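Local atomic coordinates of putative uncharacterized protein (Chaetomium thermophilum, PDB entry 4X2H), a protein that is of unknown function but has an NTF2 domain and is found here in complex with a chain of another protein. Residues A99-A104 with P157-L162. Numbering follows the deposited sequence.
Sequences ADYRFA and PNWDVL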
ATOM      1  N   ALA B  99       7.794  -4.401 -13.183  1.00 15.58           N
ATOM      2  CA  ALA B  99       9.235  -4.230 -13.315  1.00 16.29           C
ATOM      3  C   ALA B  99       9.624  -3.823 -14.732  1.00 17.13           C
ATOM      4  O   ALA B  99      10.794  -3.548 -15.000  1.00 18.11           O
ATOM      5  CB  ALA B  99       9.951  -5.514 -12.922  1.00 20.36           C
ATOM      6  N   ASP B 100       8.643  -3.798 -15.633  1.00 15.31           N
ATOM      7  CA  ASP B 100       8.871  -3.448 -17.033  1.00 14.82           C
ATOM      8  C   ASP B 100       8.021  -2.239 -17.398  1.00 15.57           C
ATOM      9  O   ASP B 100       7.384  -2.206 -18.445  1.00 15.66           O
ATOM     10  CB  ASP B 100       8.541  -4.633 -17.948  1.00 14.53           C
ATOM     11  CG  ASP B 100       9.000  -4.422 -19.388  1.00 21.76           C
ATOM     12  OD1 ASP B 100       9.933  -3.623 -19.624  1.00 21.65           O
ATOM     13  OD2 ASP B 100       8.415  -5.061 -20.288  1.00 23.09           O
ATOM     14  N   TYR B 101       7.997  -1.252 -16.515  1.00 15.00           N
ATOM     15  CA  TYR B 101       7.177  -0.069 -16.729  1.00 13.33           C
ATOM     16  C   TYR B 101       7.713   0.717 -17.923  1.00 16.36           C
ATOM     17  O   TYR B 101       8.908   1.018 -17.981  1.00 19.45           O
ATOM     18  CB  TYR B 101       7.151   0.790 -15.465  1.00 10.84           C
ATOM     19  CG  TYR B 101       6.223   1.973 -15.562  1.00 10.09           C
ATOM     20  CD1 TYR B 101       4.885   1.855 -15.211  1.00 10.50           C
ATOM     21  CD2 TYR B 101       6.679   3.201 -16.013  1.00  8.58           C
ATOM     22  CE1 TYR B 101       4.029   2.934 -15.304  1.00 12.92           C
ATOM     23  CE2 TYR B 101       5.836   4.282 -16.110  1.00  9.79           C
ATOM     24  CZ  TYR B 101       4.510   4.144 -15.752  1.00 11.17           C
ATOM     25  OH  TYR B 101       3.670   5.225 -15.850  1.00 11.16           O
ATOM     26  N   ARG B 102       6.834   1.029 -18.876  1.00 15.33           N
ATOM     27  CA  ARG B 102       7.252   1.632 -20.143  1.00 18.65           C
ATOM     28  C   ARG B 102       6.524   2.918 -20.511  1.00 17.06           C
ATOM     29  O   ARG B 102       6.893   3.564 -21.493  1.00 14.80           O
ATOM     30  CB  ARG B 102       7.046   0.653 -21.300  1.00 21.26           C
ATOM     31  CG  ARG B 102       7.636  -0.716 -21.099  1.00 27.81           C
ATOM     32  CD  ARG B 102       7.753  -1.453 -22.420  1.00 36.32           C
ATOM     33  NE  ARG B 102       8.815  -2.453 -22.383  1.00 40.73           N
ATOM     34  CZ  ARG B 102       9.531  -2.833 -23.437  1.00 41.81           C
ATOM     35  NH1 ARG B 102       9.308  -2.299 -24.632  1.00 38.90           N
ATOM     36  NH2 ARG B 102      10.476  -3.750 -23.294  1.00 43.07           N
ATOM     37  N   PHE B 103       5.481   3.287 -19.780  1.00 12.67           N
ATOM     38  CA  PHE B 103       4.683   4.420 -20.232  1.00 12.12           C
ATOM     39  C   PHE B 103       5.490   5.711 -20.182  1.00 15.01           C
ATOM     40  O   PHE B 103       6.081   6.050 -19.158  1.00 12.28           O
ATOM     41  CB  PHE B 103       3.400   4.594 -19.423  1.00 13.37           C
ATOM     42  CG  PHE B 103       2.563   5.734 -19.916  1.00 12.80           C
ATOM     43  CD1 PHE B 103       1.824   5.600 -21.082  1.00 16.17           C
ATOM     44  CD2 PHE B 103       2.559   6.950 -19.263  1.00 14.68           C
ATOM     45  CE1 PHE B 103       1.072   6.650 -21.569  1.00 18.37           C
ATOM     46  CE2 PHE B 103       1.805   8.012 -19.745  1.00 16.31           C
ATOM     47  CZ  PHE B 103       1.060   7.856 -20.902  1.00 16.95           C
ATOM     48  N   ALA B 104       5.510   6.403 -21.320  1.00 19.14           N
ATOM     49  CA  ALA B 104       6.203   7.679 -21.488  1.00 19.22           C
ATOM     50  C   ALA B 104       7.725   7.533 -21.414  1.00 15.06           C
ATOM     51  O   ALA B 104       8.443   8.527 -21.386  1.00 13.64           O
ATOM     52  CB  ALA B 104       5.715   8.689 -20.445  1.00 22.32           C
ATOM     53  N   PRO B 157       8.352   5.744 -12.434  1.00 12.79           N
ATOM     54  CA  PRO B 157       9.636   6.407 -12.690  1.00 12.36           C
ATOM     55  C   PRO B 157       9.493   7.860 -13.135  1.00 14.87           C
ATOM     56  O   PRO B 157       8.604   8.171 -13.929  1.00 17.97           O
ATOM     57  CB  PRO B 157      10.245   5.569 -13.819  1.00 16.33           C
ATOM     58  CG  PRO B 157       9.578   4.260 -13.742  1.00 16.80           C
ATOM     59  CD  PRO B 157       8.190   4.529 -13.250  1.00 11.18           C
ATOM     60  N   ASN B 158      10.355   8.731 -12.624  1.00 13.28           N
ATOM     61  CA  ASN B 158      10.472  10.089 -13.150  1.00 14.00           C
ATOM     62  C   ASN B 158      11.516  10.098 -14.254  1.00 14.26           C
ATOM     63  O   ASN B 158      12.715  10.146 -13.979  1.00 16.65           O
ATOM     64  CB  ASN B 158      10.851  11.084 -12.051  1.00 16.02           C
ATOM     65  CG  ASN B 158      10.847  12.527 -12.542  1.00 15.17           C
ATOM     66  OD1 ASN B 158      10.793  12.792 -13.748  1.00 17.66           O
ATOM     67  ND2 ASN B 158      10.916  13.467 -11.608  1.00 16.50           N
ATOM     68  N   TRP B 159      11.059  10.051 -15.503  1.00 13.26           N
ATOM     69  CA  TRP B 159      11.964   9.949 -16.644  1.00 14.33           C
ATOM     70  C   TRP B 159      12.839  11.190 -16.803  1.00 18.57           C
ATOM     71  O   TRP B 159      13.882  11.134 -17.452  1.00 21.74           O
ATOM     72  CB  TRP B 159      11.177   9.721 -17.937  1.00 12.21           C
ATOM     73  CG  TRP B 159      10.286   8.524 -17.917  1.00 13.80           C
ATOM     74  CD1 TRP B 159       8.938   8.506 -18.129  1.00 12.05           C
ATOM     75  CD2 TRP B 159      10.670   7.164 -17.665  1.00 11.38           C
ATOM     76  NE1 TRP B 159       8.462   7.223 -18.035  1.00 14.92           N
ATOM     77  CE2 TRP B 159       9.504   6.379 -17.751  1.00 12.79           C
ATOM     78  CE3 TRP B 159      11.886   6.535 -17.385  1.00 15.81           C
ATOM     79  CZ2 TRP B 159       9.516   4.997 -17.558  1.00 13.80           C
ATOM     80  CZ3 TRP B 159      11.897   5.161 -17.198  1.00 12.45           C
ATOM     81  CH2 TRP B 159      10.718   4.409 -17.282  1.00 16.16           C
ATOM     82  N   ASP B 160      12.414  12.303 -16.216  1.00 15.61           N
ATOM     83  CA  ASP B 160      13.137  13.564 -16.356  1.00 18.09           C
ATOM     84  C   ASP B 160      14.283  13.692 -15.359  1.00 20.47           C
ATOM     85  O   ASP B 160      15.133  14.574 -15.504  1.00 25.08           O
ATOM     86  CB  ASP B 160      12.175  14.745 -16.193  1.00 20.61           C
ATOM     87  CG  ASP B 160      11.104  14.778 -17.270  1.00 23.19           C
ATOM     88  OD1 ASP B 160      11.439  14.523 -18.448  1.00 20.67           O
ATOM     89  OD2 ASP B 160       9.928  15.050 -16.938  1.00 22.39           O
ATOM     90  N   VAL B 161      14.312  12.808 -14.363  1.00 18.83           N
ATOM     91  CA  VAL B 161      15.311  12.866 -13.297  1.00 19.65           C
ATOM     92  C   VAL B 161      16.191  11.618 -13.278  1.00 20.99           C
ATOM     93  O   VAL B 161      17.403  11.714 -13.087  1.00 22.44           O
ATOM     94  CB  VAL B 161      14.634  13.047 -11.911  1.00 19.12           C
ATOM     95  CG1 VAL B 161      15.631  12.844 -10.772  1.00 20.60           C
ATOM     96  CG2 VAL B 161      14.009  14.426 -11.817  1.00 21.04           C
ATOM     97  N   LEU B 162      15.585  10.450 -13.473  1.00 19.96           N
ATOM     98  CA  LEU B 162      16.333   9.192 -13.459  1.00 22.99           C
ATOM     99  C   LEU B 162      17.468   9.196 -14.475  1.00 28.51           C
ATOM    100  O   LEU B 162      17.237   9.295 -15.679  1.00 28.79           O
ATOM    101  CB  LEU B 162      15.404   8.009 -13.735  1.00 20.57           C
ATOM    102  CG  LEU B 162      14.532   7.558 -12.563  1.00 22.01           C
ATOM    103  CD1 LEU B 162      13.507   6.545 -13.031  1.00 18.46           C
ATOM    104  CD2 LEU B 162      15.385   6.969 -11.447  1.00 23.84           C
TER
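Loop 99-104 meets 157-162, in which Pro157 ends strand 145-157 and the rest is loop, through one indole, which gives its N-H to a backbone carbonyl while its CZ2 meets the edge of the Tyr101 ring. Trp159 has CG anti to its own carbonyl carbon (chi1 -56°), which carries the ring across to the other loop. There Trp159 NE1 donates to Phe103 O at 2.9 Å, with an N-H...O angle of 152°; the oxygen lies near the indole plane, and the nitrogen lies in the carbonyl plane, so the bond fixes where the N-H edge sits. Beside this bond Trp159 CD1 comes to 3.3 Å from Ala104 O, and the Ala104 methyl, CB, packs 3.9 Å from Trp159 NE1.

On the six-membered side, Trp159 CZ2 lies 3.7 Å from Tyr101 CD2, the two side chains crossing obliquely. Tyr101, with CG anti to its backbone N (chi1 -175°), extends toward Pro157, whose CD touches the same Tyr101 CD2 at 3.4 Å. Pro157 also packs within its own segment: its CB lies 3.6 Å above one face of the Trp159 indole, toward the rim. Just before Trp159 in sequence, Asn158 forms an Asx turn, OD1 accepting from Asp160 N at 3.0 Å, while Asn158 O takes the N-H groups of both Val161 and Leu162; the bend is thus tied from within.

This buried contact, an example of a tryptophan in one loop bonding to the backbone of another, joins two parts of the NTF2 domain: the loop between strand 83-96 and helix 107-112, and the turn following strand 145-157 of its mixed sheet. Tyr36 of helix 34-39 meets the indole and packs on Tyr101 and Ala104, Met109 of helix 107-112 touches Trp159, and Phe103 stacks on a side chain of another protein's chain.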